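Local coordinates for protein diaminopropionate ammonia-lyase (Escherichia coli, PDB 4D9I) that uses pyridoxal 5'-phosphate to catalyse alpha,beta-elimination of both L- and D-2,3-diaminopropionate, yielding pyruvate and ammonia, at residues A116-G121 with M166-T171. Numbering follows the deposited sequence.
With TRS (2-amino-2-hydroxymethyl-propane-1,3-diol), chain D.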
loop_
_atom_site.group_PDB
_atom_site.type_symbol
_atom_site.label_atom_id
_atom_site.label_comp_id
_atom_site.label_asym_id
_atom_site.label_seq_id
_atom_site.Cartn_x
_atom_site.Cartn_y
_atom_site.Cartn_z
ATOM N N ALA B 116 34.046 15.277 7.538
ATOM C CA ALA B 116 33.079 16.377 7.454
ATOM C C ALA B 116 32.263 16.291 6.168
ATOM O O ALA B 116 32.810 16.083 5.078
ATOM C CB ALA B 116 33.784 17.717 7.566
ATOM N N THR B 117 30.946 16.446 6.302
ATOM C CA THR B 117 30.054 16.128 5.212
ATOM C C THR B 117 28.778 16.954 5.249
ATOM O O THR B 117 28.235 17.195 6.318
ATOM C CB THR B 117 29.703 14.624 5.287
ATOM O OG1 THR B 117 30.898 13.861 5.047
ATOM C CG2 THR B 117 28.646 14.238 4.277
ATOM N N THR B 118 28.326 17.387 4.072
ATOM C CA THR B 118 26.973 17.916 3.867
ATOM C C THR B 118 26.073 16.855 3.221
ATOM O O THR B 118 26.504 16.117 2.337
ATOM C CB THR B 118 26.960 19.204 3.011
ATOM O OG1 THR B 118 27.475 20.296 3.782
ATOM C CG2 THR B 118 25.536 19.555 2.592
ATOM N N THR B 119 24.821 16.795 3.674
ATOM C CA THR B 119 23.876 15.803 3.212
ATOM C C THR B 119 22.431 16.258 3.384
ATOM O O THR B 119 22.115 17.083 4.250
ATOM C CB THR B 119 24.029 14.478 3.979
ATOM O OG1 THR B 119 23.289 13.444 3.299
ATOM C CG2 THR B 119 23.525 14.631 5.431
ATOM N N ASP B 120 21.549 15.703 2.566
ATOM C CA ASP B 120 20.127 15.957 2.779
ATOM C C ASP B 120 19.492 14.707 3.387
ATOM O O ASP B 120 18.274 14.623 3.531
ATOM C CB ASP B 120 19.446 16.393 1.479
ATOM C CG ASP B 120 19.524 15.333 0.399
ATOM O OD1 ASP B 120 19.051 15.597 -0.731
ATOM O OD2 ASP B 120 20.059 14.234 0.683
ATOM N N GLY B 121 20.327 13.732 3.749
ATOM C CA GLY B 121 19.814 12.504 4.328
ATOM C C GLY B 121 20.738 11.311 4.354
ATOM O O GLY B 121 21.426 11.085 5.352
ATOM N N MET B 166 21.036 27.672 5.154
ATOM C CA MET B 166 21.316 27.776 3.732
ATOM C C MET B 166 20.729 26.601 2.961
ATOM O O MET B 166 20.235 25.644 3.555
ATOM C CB MET B 166 22.825 27.876 3.519
ATOM C CG MET B 166 23.434 29.188 4.004
ATOM S SD MET B 166 24.960 28.960 4.950
ATOM C CE MET B 166 24.326 28.880 6.627
ATOM N N ASN B 167 20.765 26.693 1.634
ATOM C CA ASN B 167 20.328 25.597 0.785
ATOM C C ASN B 167 21.431 24.547 0.669
ATOM O O ASN B 167 22.464 24.668 1.329
ATOM C CB ASN B 167 19.843 26.096 -0.590
ATOM C CG ASN B 167 20.960 26.644 -1.469
ATOM O OD1 ASN B 167 20.691 27.273 -2.495
ATOM N ND2 ASN B 167 22.205 26.415 -1.082
ATOM N N TYR B 168 21.219 23.531 -0.162
ATOM C CA TYR B 168 22.200 22.459 -0.298
ATOM C C TYR B 168 23.551 22.990 -0.769
ATOM O O TYR B 168 24.567 22.774 -0.101
ATOM C CB TYR B 168 21.696 21.341 -1.226
ATOM C CG TYR B 168 22.633 20.159 -1.267
ATOM C CD1 TYR B 168 23.729 20.145 -2.138
ATOM C CD2 TYR B 168 22.452 19.072 -0.417
ATOM C CE1 TYR B 168 24.606 19.074 -2.171
ATOM C CE2 TYR B 168 23.326 17.992 -0.440
ATOM C CZ TYR B 168 24.402 18.003 -1.318
ATOM O OH TYR B 168 25.273 16.945 -1.360
ATOM N N ASP B 169 23.548 23.696 -1.900
ATOM C CA ASP B 169 24.775 24.180 -2.535
ATOM C C ASP B 169 25.631 25.047 -1.605
ATOM O O ASP B 169 26.852 24.870 -1.539
ATOM C CB ASP B 169 24.447 24.937 -3.825
ATOM N N ASP B 170 24.986 25.971 -0.890
ATOM C CA ASP B 170 25.663 26.870 0.054
ATOM C C ASP B 170 26.204 26.128 1.275
ATOM O O ASP B 170 27.327 26.379 1.708
ATOM C CB ASP B 170 24.718 27.983 0.531
ATOM C CG ASP B 170 24.243 28.889 -0.595
ATOM O OD1 ASP B 170 25.054 29.238 -1.476
ATOM O OD2 ASP B 170 23.050 29.268 -0.585
ATOM N N THR B 171 25.394 25.228 1.826
ATOM C CA THR B 171 25.760 24.438 3.004
ATOM C C THR B 171 27.021 23.596 2.762
ATOM O O THR B 171 27.840 23.432 3.668
ATOM C CB THR B 171 24.587 23.539 3.449
ATOM O OG1 THR B 171 23.478 24.366 3.822
ATOM C CG2 THR B 171 24.970 22.649 4.630
HETATM C C TRS D . 22.619 13.967 -3.537
HETATM C C1 TRS D . 24.089 14.289 -3.818
HETATM C C2 TRS D . 21.962 14.950 -2.570
HETATM C C3 TRS D . 22.596 12.558 -2.991
HETATM N N TRS D . 21.834 14.008 -4.799
HETATM O O1 TRS D . 24.191 15.618 -4.324
HETATM O O2 TRS D . 20.528 14.816 -2.638
HETATM O O3 TRS D . 23.381 12.510 -1.796
HETATM O O HOH W 1 25.334 14.698 -0.374
#
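Thr118 meets the first turn of helix 168-182 with both branches of its side chain. CG2, anti to the backbone N, reaches over one face of the Tyr168 ring, off-centre toward its rim and 4.1 Å from CE2. The same methyl touches Thr171 CG2 at 3.7 Å. Thr118 OG1 is 3.2 Å from Thr171 O, at best a weak hydrogen bond, since its one proton may go elsewhere; its stronger polar partner is Thr175 OG1.

The Tyr168 side chain leaves the helix with CG anti to the backbone N (chi1 -174°), and the ring turns its CE2 edge toward the backbone, CE2 being 4.2 Å from Asp120 N. Its hydroxyl donates to a water in the ring plane, 2.5 Å from OH, which in turn donates to Thr118 O. On the side of the ring plane away from the Thr118 methyl, obliquely placed, sits a bound Tris molecule: its O2 donates to Asp120 OD1 at 2.5 Å, while its O1 bonds weakly to Tyr168 OH. Asp120, the probable proton acceptor for the L-isomer, shares Tris with Asp189 and the backbone oxygens of Gly288 and Ala290, consistent with Tris occupying the active site; Gly288 N also bonds OD1.

Thr171 N and OG1 grip Asn167 O, the carbonyl of the N-cap residue, from opposite faces of its plane. Strand 114-118 runs between strands 137-142 and 185-186 in the four-stranded parallel sheet of the smaller domain of this fold type II enzyme; helix 168-182, linking strands 160-163 and 185-186, packs against it, Tyr141 touching both Thr118 and Thr171.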